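Thiol:disulfide interchange protein (PDB 6DXN) probably acts as a periplasmic thiol:disulfide oxidoreductase of the DsbA type, introducing disulfide bonds into secreted proteins through a thioredoxin-like redox centre. Local coordinates at residues S30-E41 with E91-V100; L70-A81 with I104-F114. All coordinates share one frame; numbering follows the deposited sequence.

Overall arrangement
Contact 1 joins the thioredoxin part of the DsbA-type fold to the inserted helical domain, whereas contact 2 lies within the helical domain; their centres are about 13 Å apart. Contact 1 sets the CxxC segment 30-41 against helix 87-99 and is partly buried; contact 2, farther from the middle of the chain but with most of its touching residues buried, packs helix 71-83 beside helix 107-115. Their segments alternate along the sequence, and they meet directly: Y32 OH pairs with L70 N, G97 O with I104 N, and L98 packs on L70. Contact 1 combines an aromatic cluster with amide-to-carbonyl bonds near the predicted redox-active cysteines, whereas contact 2 uses aliphatic groups and one phenylalanine edge.

Contact 1: S30-E41 with E91-V100; sequences SFYCGPCYAFAE and EKLLFEGLQV
Q99 NE2 is gripped by two backbone carbonyls of the facing loop, F31 O at 2.8 Å and C33 O at 3.0 Å. Both acceptors lie close to the amide plane of Q99, which fixes its rotation, although NE2 stands above each carbonyl plane and not on a lone pair. C33 O also receives Y37 N, so this carbonyl has two donors.

Next to the amide, the F95 ring is sandwiched. F31 directs its edge at one face (centroids 4.8 Å apart, planes at 59°), and Y37 CA sits over the opposite face, 3.7 Å from the centroid. The Y37 ring is almost parallel to F95 but slid away; with CG anti to the backbone N (chi1 -178°), it runs across helix 91-99, and OH ends near E96 CG and V100 CG2. L94 CB rests on a face of F31. At the far end K92 NZ makes a weak bond to A40 O, while E91 reaches past A40 to a salt bridge with K61.

C33 and C36 form the thioredoxin-type CxxC motif at a helix start, here without a disulfide. Gripping C33 O and packing F95 CE1 4.0 Å from C36 CB probably hold the predicted redox-active loop to the helical domain.

Contact 2: L70-A81 with I104-F114; sequences LGPALTEAWAVA and IKTAADIVKVF
I110, set against A73, L74 and A77, marks the tight centre of a near-parallel helix pair in the helical domain of the DsbA fold: helices 71-81 and 107-114 run at 23° to each other, with axes 10.0 Å apart. The spacing is helped by alanines, since A73 and A77 both point their methyls at the partner. I110 fills the groove between them with two branches. Its CD1 meets L74 CD2 at 3.5 Å and A73 CB at 3.7 Å, while CG2 lies 3.5 Å from A77 CB. With CG1 beside the backbone N (chi1 -65°) and CD1 extended from it, the isoleucine spreads along the alanine face.

The start of helix 107-114 has two sides. On the inner one L70 is buried, straddling the incoming chain: CD1 touches I104 CG2, and CD2 lies against the backbone of T106. The outer side is looser and faces solvent. K105, T106 and A107 are exposed, and the methyls of A73 and A107 come only within 4.2 Å. Order there is local: T106 OG1 caps D109 N, and D109 OD2 accepts from K105 N through its anti lone pair.

Toward the other end the interface is buried again. The far end of the F114 ring reaches both A77 and V80, with CE2 3.9 Å from V80 CG1, and outside the pair the ring meets Y124 edge-to-face. The rim of F114 is turned to the opposing backbone, with CZ 3.4 Å from A77 O, which lies near the ring plane.

Contact 1: S30-E41 with E91-V100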
loop_
_atom_site.group_PDB
_atom_site.type_symbol
_atom_site.label_atom_id
_atom_site.label_comp_id
_atom_site.label_asym_id
_atom_site.label_seq_id
_atom_site.Cartn_x
_atom_site.Cartn_y
_atom_site.Cartn_z
ATOM N N SER A 30 0.479 6.471 -0.630
ATOM C CA SER A 30 -0.300 7.636 -0.321
ATOM C C SER A 30 -1.310 7.829 -1.450
ATOM O O SER A 30 -0.958 7.721 -2.632
ATOM C CB SER A 30 0.568 8.855 -0.139
ATOM O OG SER A 30 -0.230 10.004 0.034
ATOM N N PHE A 31 -2.562 8.098 -1.079
ATOM C CA PHE A 31 -3.564 8.316 -2.088
ATOM C C PHE A 31 -3.267 9.603 -2.878
ATOM O O PHE A 31 -3.891 9.825 -3.885
ATOM C CB PHE A 31 -4.967 8.346 -1.484
ATOM C CG PHE A 31 -5.541 7.002 -1.129
ATOM C CD1 PHE A 31 -6.022 6.165 -2.124
ATOM C CD2 PHE A 31 -5.644 6.589 0.191
ATOM C CE1 PHE A 31 -6.577 4.938 -1.806
ATOM C CE2 PHE A 31 -6.197 5.360 0.505
ATOM C CZ PHE A 31 -6.649 4.530 -0.491
ATOM N N TYR A 32 -2.334 10.437 -2.388
ATOM C CA TYR A 32 -1.929 11.703 -3.060
ATOM C C TYR A 32 -0.806 11.471 -4.083
ATOM O O TYR A 32 -0.541 12.332 -4.936
ATOM C CB TYR A 32 -1.317 12.708 -2.077
ATOM C CG TYR A 32 -2.230 13.454 -1.139
ATOM C CD1 TYR A 32 -2.568 12.935 0.103
ATOM C CD2 TYR A 32 -2.687 14.725 -1.454
ATOM C CE1 TYR A 32 -3.377 13.637 0.984
ATOM C CE2 TYR A 32 -3.497 15.441 -0.584
ATOM C CZ TYR A 32 -3.839 14.894 0.641
ATOM O OH TYR A 32 -4.641 15.589 1.503
ATOM N N CYS A 33 -0.128 10.327 -3.965
ATOM C CA CYS A 33 1.051 9.981 -4.782
ATOM C C CYS A 33 0.652 9.444 -6.165
ATOM O O CYS A 33 -0.031 8.429 -6.269
ATOM C CB CYS A 33 1.888 8.953 -4.026
ATOM S SG CYS A 33 3.450 8.514 -4.827
ATOM N N GLY A 34 1.101 10.131 -7.224
ATOM C CA GLY A 34 0.791 9.738 -8.607
ATOM C C GLY A 34 1.222 8.302 -8.905
ATOM O O GLY A 34 0.414 7.479 -9.331
ATOM N N PRO A 35 2.520 7.968 -8.723
ATOM C CA PRO A 35 3.012 6.606 -8.946
ATOM C C PRO A 35 2.266 5.568 -8.095
ATOM O O PRO A 35 2.132 4.424 -8.507
ATOM C CB PRO A 35 4.496 6.688 -8.566
ATOM C CG PRO A 35 4.838 8.147 -8.788
ATOM C CD PRO A 35 3.594 8.898 -8.352
ATOM N N CYS A 36 1.790 5.981 -6.914
ATOM C CA CYS A 36 1.023 5.058 -6.064
ATOM C C CYS A 36 -0.264 4.675 -6.794
ATOM O O CYS A 36 -0.702 3.546 -6.739
ATOM C CB CYS A 36 0.698 5.650 -4.696
ATOM S SG CYS A 36 2.112 5.668 -3.561
ATOM N N TYR A 37 -0.865 5.661 -7.463
ATOM C CA TYR A 37 -2.087 5.446 -8.220
ATOM C C TYR A 37 -1.789 4.518 -9.406
ATOM O O TYR A 37 -2.523 3.540 -9.622
ATOM C CB TYR A 37 -2.668 6.800 -8.639
ATOM C CG TYR A 37 -3.974 6.772 -9.390
ATOM C CD1 TYR A 37 -4.896 5.756 -9.209
ATOM C CD2 TYR A 37 -4.340 7.843 -10.190
ATOM C CE1 TYR A 37 -6.117 5.765 -9.865
ATOM C CE2 TYR A 37 -5.555 7.871 -10.849
ATOM C CZ TYR A 37 -6.452 6.832 -10.680
ATOM O OH TYR A 37 -7.650 6.864 -11.327
ATOM N N ALA A 38 -0.704 4.816 -10.136
ATOM C CA ALA A 38 -0.310 4.028 -11.326
ATOM C C ALA A 38 -0.048 2.561 -10.936
ATOM O O ALA A 38 -0.423 1.631 -11.666
ATOM C CB ALA A 38 0.895 4.662 -11.989
ATOM N N PHE A 39 0.559 2.359 -9.767
ATOM C CA PHE A 39 0.865 1.006 -9.270
ATOM C C PHE A 39 -0.419 0.204 -8.999
ATOM O O PHE A 39 -0.441 -1.023 -9.162
ATOM C CB PHE A 39 1.767 1.109 -8.041
ATOM C CG PHE A 39 3.232 1.139 -8.378
ATOM C CD1 PHE A 39 3.722 1.976 -9.368
ATOM C CD2 PHE A 39 4.128 0.336 -7.690
ATOM C CE1 PHE A 39 5.071 1.977 -9.693
ATOM C CE2 PHE A 39 5.479 0.359 -8.002
ATOM C CZ PHE A 39 5.945 1.182 -9.000
ATOM N N ALA A 40 -1.493 0.900 -8.624
ATOM C CA ALA A 40 -2.739 0.226 -8.301
ATOM C C ALA A 40 -3.715 0.186 -9.483
ATOM O O ALA A 40 -4.605 -0.662 -9.476
ATOM C CB ALA A 40 -3.389 0.908 -7.122
ATOM N N GLU A 41 -3.543 1.062 -10.490
ATOM C CA GLU A 41 -4.570 1.170 -11.555
ATOM C C GLU A 41 -3.997 1.212 -12.984
ATOM O O GLU A 41 -4.677 0.754 -13.908
ATOM C CB GLU A 41 -5.420 2.417 -11.258
ATOM C CG GLU A 41 -6.564 2.667 -12.235
ATOM C CD GLU A 41 -6.198 3.343 -13.550
ATOM O OE1 GLU A 41 -5.176 4.056 -13.590
ATOM O OE2 GLU A 41 -6.931 3.145 -14.538
ATOM N N GLU A 91 -10.521 1.773 -3.068
ATOM C CA GLU A 91 -9.167 2.203 -3.386
ATOM C C GLU A 91 -9.163 3.147 -4.609
ATOM O O GLU A 91 -8.667 4.270 -4.527
ATOM C CB GLU A 91 -8.224 1.008 -3.595
ATOM C CG GLU A 91 -6.768 1.437 -3.654
ATOM C CD GLU A 91 -5.717 0.374 -3.945
ATOM O OE1 GLU A 91 -6.062 -0.820 -3.991
ATOM O OE2 GLU A 91 -4.553 0.760 -4.156
ATOM N N LYS A 92 -9.711 2.691 -5.741
ATOM C CA LYS A 92 -9.672 3.495 -6.992
ATOM C C LYS A 92 -10.457 4.804 -6.851
ATOM O O LYS A 92 -10.097 5.805 -7.482
ATOM C CB LYS A 92 -10.204 2.683 -8.180
ATOM C CG LYS A 92 -9.350 1.489 -8.583
ATOM C CD LYS A 92 -9.911 0.691 -9.753
ATOM C CE LYS A 92 -9.161 -0.601 -10.030
ATOM N NZ LYS A 92 -7.724 -0.370 -10.319
ATOM N N LEU A 93 -11.507 4.792 -6.026
ATOM C CA LEU A 93 -12.384 5.951 -5.819
ATOM C C LEU A 93 -11.680 7.045 -5.001
ATOM O O LEU A 93 -11.987 8.240 -5.184
ATOM C CB LEU A 93 -13.671 5.480 -5.138
ATOM C CG LEU A 93 -14.444 4.395 -5.888
ATOM C CD1 LEU A 93 -15.598 3.877 -5.046
ATOM C CD2 LEU A 93 -14.945 4.902 -7.233
ATOM N N LEU A 94 -10.749 6.651 -4.121
ATOM C CA LEU A 94 -10.002 7.630 -3.310
ATOM C C LEU A 94 -8.904 8.267 -4.168
ATOM O O LEU A 94 -8.661 9.464 -4.054
ATOM C CB LEU A 94 -9.439 6.968 -2.047
ATOM C CG LEU A 94 -10.468 6.623 -0.970
ATOM C CD1 LEU A 94 -9.877 5.704 0.083
ATOM C CD2 LEU A 94 -11.024 7.883 -0.324
ATOM N N PHE A 95 -8.236 7.452 -5.004
ATOM C CA PHE A 95 -7.226 7.955 -5.906
ATOM C C PHE A 95 -7.872 8.938 -6.893
ATOM O O PHE A 95 -7.313 9.991 -7.171
ATOM C CB PHE A 95 -6.540 6.839 -6.696
ATOM C CG PHE A 95 -5.455 6.083 -5.968
ATOM C CD1 PHE A 95 -4.241 6.691 -5.689
ATOM C CD2 PHE A 95 -5.616 4.748 -5.634
ATOM C CE1 PHE A 95 -3.225 5.995 -5.049
ATOM C CE2 PHE A 95 -4.598 4.051 -5.004
ATOM C CZ PHE A 95 -3.411 4.679 -4.700
ATOM N N GLU A 96 -9.035 8.561 -7.433
ATOM C CA GLU A 96 -9.756 9.438 -8.367
ATOM C C GLU A 96 -10.173 10.718 -7.623
ATOM O O GLU A 96 -9.901 11.825 -8.084
ATOM C CB GLU A 96 -10.958 8.720 -8.984
ATOM C CG GLU A 96 -10.581 7.580 -9.924
ATOM C CD GLU A 96 -11.750 6.830 -10.535
ATOM O OE1 GLU A 96 -12.907 7.314 -10.407
ATOM O OE2 GLU A 96 -11.507 5.763 -11.153
ATOM N N GLY A 97 -10.788 10.548 -6.446
ATOM C CA GLY A 97 -11.271 11.687 -5.629
ATOM C C GLY A 97 -10.171 12.680 -5.271
ATOM O O GLY A 97 -10.452 13.848 -4.940
ATOM N N LEU A 98 -8.912 12.237 -5.363
ATOM C CA LEU A 98 -7.776 13.071 -4.992
ATOM C C LEU A 98 -6.943 13.514 -6.199
ATOM O O LEU A 98 -6.475 14.670 -6.226
ATOM C CB LEU A 98 -6.904 12.294 -3.998
ATOM C CG LEU A 98 -7.465 12.216 -2.583
ATOM C CD1 LEU A 98 -6.894 11.043 -1.818
ATOM C CD2 LEU A 98 -7.222 13.519 -1.842
ATOM N N GLN A 99 -6.813 12.652 -7.214
ATOM C CA GLN A 99 -5.892 12.947 -8.304
ATOM C C GLN A 99 -6.574 13.137 -9.664
ATOM O O GLN A 99 -5.933 13.637 -10.597
ATOM C CB GLN A 99 -4.871 11.814 -8.410
ATOM C CG GLN A 99 -4.139 11.554 -7.105
ATOM C CD GLN A 99 -2.943 10.662 -7.321
ATOM O OE1 GLN A 99 -2.207 10.808 -8.295
ATOM N NE2 GLN A 99 -2.722 9.747 -6.391
ATOM N N VAL A 100 -7.836 12.728 -9.777
ATOM C CA VAL A 100 -8.573 12.850 -11.013
ATOM C C VAL A 100 -9.579 14.007 -10.872
ATOM O O VAL A 100 -9.450 15.042 -11.522
ATOM C CB VAL A 100 -9.249 11.508 -11.370
ATOM C CG1 VAL A 100 -10.105 11.609 -12.617
ATOM C CG2 VAL A 100 -8.222 10.377 -11.522
#

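Contact 2: L70-A81 with I104-F114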
loop_
_atom_site.group_PDB
_atom_site.type_symbol
_atom_site.label_atom_id
_atom_site.label_comp_id
_atom_site.label_asym_id
_atom_site.label_seq_id
_atom_site.Cartn_x
_atom_site.Cartn_y
_atom_site.Cartn_z
ATOM N N LEU A 70 -5.093 15.541 4.260
ATOM C CA LEU A 70 -6.051 14.429 4.486
ATOM C C LEU A 70 -5.363 13.136 4.950
ATOM O O LEU A 70 -6.063 12.169 5.309
ATOM C CB LEU A 70 -6.803 14.155 3.178
ATOM C CG LEU A 70 -7.786 15.232 2.730
ATOM C CD1 LEU A 70 -8.176 15.044 1.272
ATOM C CD2 LEU A 70 -9.017 15.243 3.622
ATOM N N GLY A 71 -4.025 13.101 4.893
ATOM C CA GLY A 71 -3.234 11.910 5.259
ATOM C C GLY A 71 -3.879 11.081 6.369
ATOM O O GLY A 71 -4.231 9.924 6.158
ATOM N N PRO A 72 -4.049 11.637 7.588
ATOM C CA PRO A 72 -4.680 10.901 8.687
ATOM C C PRO A 72 -6.095 10.386 8.364
ATOM O O PRO A 72 -6.361 9.208 8.551
ATOM C CB PRO A 72 -4.690 11.936 9.828
ATOM C CG PRO A 72 -3.518 12.834 9.500
ATOM C CD PRO A 72 -3.594 12.979 7.995
ATOM N N ALA A 73 -6.974 11.258 7.844
ATOM C CA ALA A 73 -8.356 10.847 7.527
ATOM C C ALA A 73 -8.350 9.639 6.579
ATOM O O ALA A 73 -9.186 8.762 6.709
ATOM C CB ALA A 73 -9.135 11.995 6.936
ATOM N N LEU A 74 -7.409 9.650 5.629
ATOM C CA LEU A 74 -7.209 8.614 4.622
ATOM C C LEU A 74 -6.679 7.311 5.250
ATOM O O LEU A 74 -7.104 6.249 4.846
ATOM C CB LEU A 74 -6.255 9.143 3.547
ATOM C CG LEU A 74 -6.827 10.230 2.638
ATOM C CD1 LEU A 74 -5.725 10.930 1.862
ATOM C CD2 LEU A 74 -7.891 9.669 1.703
ATOM N N THR A 75 -5.755 7.402 6.217
ATOM C CA THR A 75 -5.235 6.189 6.882
ATOM C C THR A 75 -6.390 5.528 7.641
ATOM O O THR A 75 -6.459 4.319 7.746
ATOM C CB THR A 75 -4.033 6.500 7.786
ATOM O OG1 THR A 75 -3.028 7.112 6.982
ATOM C CG2 THR A 75 -3.447 5.277 8.455
ATOM N N GLU A 76 -7.314 6.364 8.132
ATOM C CA GLU A 76 -8.471 5.894 8.831
ATOM C C GLU A 76 -9.446 5.270 7.830
ATOM O O GLU A 76 -10.001 4.201 8.082
ATOM C CB GLU A 76 -9.120 7.048 9.596
ATOM C CG GLU A 76 -10.383 6.659 10.330
ATOM C CD GLU A 76 -11.006 7.815 11.088
ATOM O OE1 GLU A 76 -11.311 8.843 10.451
ATOM O OE2 GLU A 76 -11.150 7.697 12.312
ATOM N N ALA A 77 -9.642 5.949 6.688
ATOM C CA ALA A 77 -10.565 5.458 5.674
ATOM C C ALA A 77 -10.086 4.104 5.130
ATOM O O ALA A 77 -10.899 3.204 4.879
ATOM C CB ALA A 77 -10.712 6.477 4.576
ATOM N N TRP A 78 -8.765 3.947 4.991
ATOM C CA TRP A 78 -8.225 2.681 4.452
ATOM C C TRP A 78 -8.465 1.546 5.469
ATOM O O TRP A 78 -8.842 0.422 5.100
ATOM C CB TRP A 78 -6.757 2.885 4.058
ATOM C CG TRP A 78 -6.135 1.760 3.287
ATOM C CD1 TRP A 78 -5.003 1.076 3.621
ATOM C CD2 TRP A 78 -6.618 1.164 2.069
ATOM N NE1 TRP A 78 -4.736 0.118 2.687
ATOM C CE2 TRP A 78 -5.708 0.142 1.724
ATOM C CE3 TRP A 78 -7.713 1.401 1.226
ATOM C CZ2 TRP A 78 -5.864 -0.647 0.587
ATOM C CZ3 TRP A 78 -7.882 0.601 0.114
ATOM C CH2 TRP A 78 -6.961 -0.403 -0.202
ATOM N N ALA A 79 -8.274 1.863 6.754
ATOM C CA ALA A 79 -8.468 0.909 7.848
ATOM C C ALA A 79 -9.935 0.465 7.906
ATOM O O ALA A 79 -10.217 -0.730 8.041
ATOM C CB ALA A 79 -8.011 1.523 9.146
ATOM N N VAL A 80 -10.860 1.430 7.800
ATOM C CA VAL A 80 -12.289 1.124 7.789
ATOM C C VAL A 80 -12.600 0.310 6.531
ATOM O O VAL A 80 -13.398 -0.635 6.578
ATOM C CB VAL A 80 -13.170 2.393 7.847
ATOM C CG1 VAL A 80 -14.616 2.091 7.494
ATOM C CG2 VAL A 80 -13.097 3.091 9.193
ATOM N N ALA A 81 -11.980 0.707 5.412
ATOM C CA ALA A 81 -12.170 0.069 4.099
ATOM C C ALA A 81 -11.899 -1.441 4.156
ATOM O O ALA A 81 -12.638 -2.232 3.549
ATOM C CB ALA A 81 -11.264 0.727 3.085
ATOM N N ILE A 104 -12.134 15.505 -3.325
ATOM C CA ILE A 104 -11.975 15.146 -1.915
ATOM C C ILE A 104 -11.039 16.188 -1.297
ATOM O O ILE A 104 -9.824 16.123 -1.468
ATOM C CB ILE A 104 -11.472 13.703 -1.701
ATOM C CG1 ILE A 104 -12.444 12.671 -2.282
ATOM C CG2 ILE A 104 -11.227 13.458 -0.218
ATOM C CD1 ILE A 104 -11.964 11.239 -2.177
ATOM N N LYS A 105 -11.640 17.143 -0.579
ATOM C CA LYS A 105 -10.914 18.243 0.029
ATOM C C LYS A 105 -10.943 18.134 1.556
ATOM O O LYS A 105 -10.014 18.595 2.214
ATOM C CB LYS A 105 -11.547 19.571 -0.403
ATOM C CG LYS A 105 -11.609 19.820 -1.903
ATOM C CD LYS A 105 -12.537 20.978 -2.252
ATOM C CE LYS A 105 -12.511 21.367 -3.714
ATOM N NZ LYS A 105 -11.226 22.004 -4.088
ATOM N N THR A 106 -11.996 17.504 2.097
ATOM C CA THR A 106 -12.194 17.380 3.554
ATOM C C THR A 106 -12.469 15.928 3.974
ATOM O O THR A 106 -12.779 15.072 3.148
ATOM C CB THR A 106 -13.427 18.169 4.006
ATOM O OG1 THR A 106 -14.552 17.531 3.400
ATOM C CG2 THR A 106 -13.404 19.637 3.629
ATOM N N ALA A 107 -12.424 15.696 5.294
ATOM C CA ALA A 107 -12.721 14.397 5.881
ATOM C C ALA A 107 -14.168 13.996 5.559
ATOM O O ALA A 107 -14.453 12.828 5.337
ATOM C CB ALA A 107 -12.479 14.445 7.370
ATOM N N ALA A 108 -15.072 14.987 5.517
ATOM C CA ALA A 108 -16.487 14.716 5.241
ATOM C C ALA A 108 -16.668 14.213 3.800
ATOM O O ALA A 108 -17.616 13.474 3.513
ATOM C CB ALA A 108 -17.321 15.951 5.505
ATOM N N ASP A 109 -15.739 14.588 2.913
ATOM C CA ASP A 109 -15.803 14.183 1.506
ATOM C C ASP A 109 -15.378 12.721 1.329
ATOM O O ASP A 109 -15.814 12.058 0.372
ATOM C CB ASP A 109 -14.951 15.094 0.622
ATOM C CG ASP A 109 -15.560 16.466 0.410
ATOM O OD1 ASP A 109 -16.730 16.649 0.805
ATOM O OD2 ASP A 109 -14.862 17.330 -0.150
ATOM N N ILE A 110 -14.497 12.236 2.210
ATOM C CA ILE A 110 -14.059 10.844 2.141
ATOM C C ILE A 110 -15.247 9.941 2.499
ATOM O O ILE A 110 -15.429 8.891 1.891
ATOM C CB ILE A 110 -12.837 10.592 3.050
ATOM C CG1 ILE A 110 -11.612 11.376 2.570
ATOM C CG2 ILE A 110 -12.553 9.102 3.144
ATOM C CD1 ILE A 110 -10.419 11.319 3.507
ATOM N N VAL A 111 -16.051 10.378 3.480
ATOM C CA VAL A 111 -17.219 9.640 3.939
ATOM C C VAL A 111 -18.217 9.500 2.784
ATOM O O VAL A 111 -18.867 8.464 2.662
ATOM C CB VAL A 111 -17.869 10.303 5.171
ATOM C CG1 VAL A 111 -19.257 9.748 5.451
ATOM C CG2 VAL A 111 -16.993 10.190 6.404
ATOM N N LYS A 112 -18.307 10.536 1.936
ATOM C CA LYS A 112 -19.238 10.512 0.798
ATOM C C LYS A 112 -18.899 9.347 -0.141
ATOM O O LYS A 112 -19.792 8.780 -0.731
ATOM C CB LYS A 112 -19.282 11.851 0.054
ATOM C CG LYS A 112 -19.905 12.997 0.845
ATOM C CD LYS A 112 -20.308 14.194 0.004
ATOM C CE LYS A 112 -19.182 14.751 -0.843
ATOM N NZ LYS A 112 -19.614 15.950 -1.597
ATOM N N VAL A 113 -17.619 8.980 -0.256
ATOM C CA VAL A 113 -17.233 7.847 -1.125
ATOM C C VAL A 113 -17.894 6.563 -0.593
ATOM O O VAL A 113 -18.473 5.772 -1.359
ATOM C CB VAL A 113 -15.699 7.694 -1.223
ATOM C CG1 VAL A 113 -15.306 6.477 -2.051
ATOM C CG2 VAL A 113 -15.031 8.943 -1.780
ATOM N N PHE A 114 -17.820 6.378 0.729
ATOM C CA PHE A 114 -18.353 5.193 1.420
ATOM C C PHE A 114 -19.884 5.129 1.305
ATOM O O PHE A 114 -20.462 4.036 1.227
ATOM C CB PHE A 114 -17.875 5.198 2.875
ATOM C CG PHE A 114 -16.408 4.894 3.055
ATOM C CD1 PHE A 114 -15.433 5.760 2.582
ATOM C CD2 PHE A 114 -16.001 3.747 3.723
ATOM C CE1 PHE A 114 -14.087 5.479 2.757
ATOM C CE2 PHE A 114 -14.655 3.468 3.896
ATOM C CZ PHE A 114 -13.701 4.334 3.411
#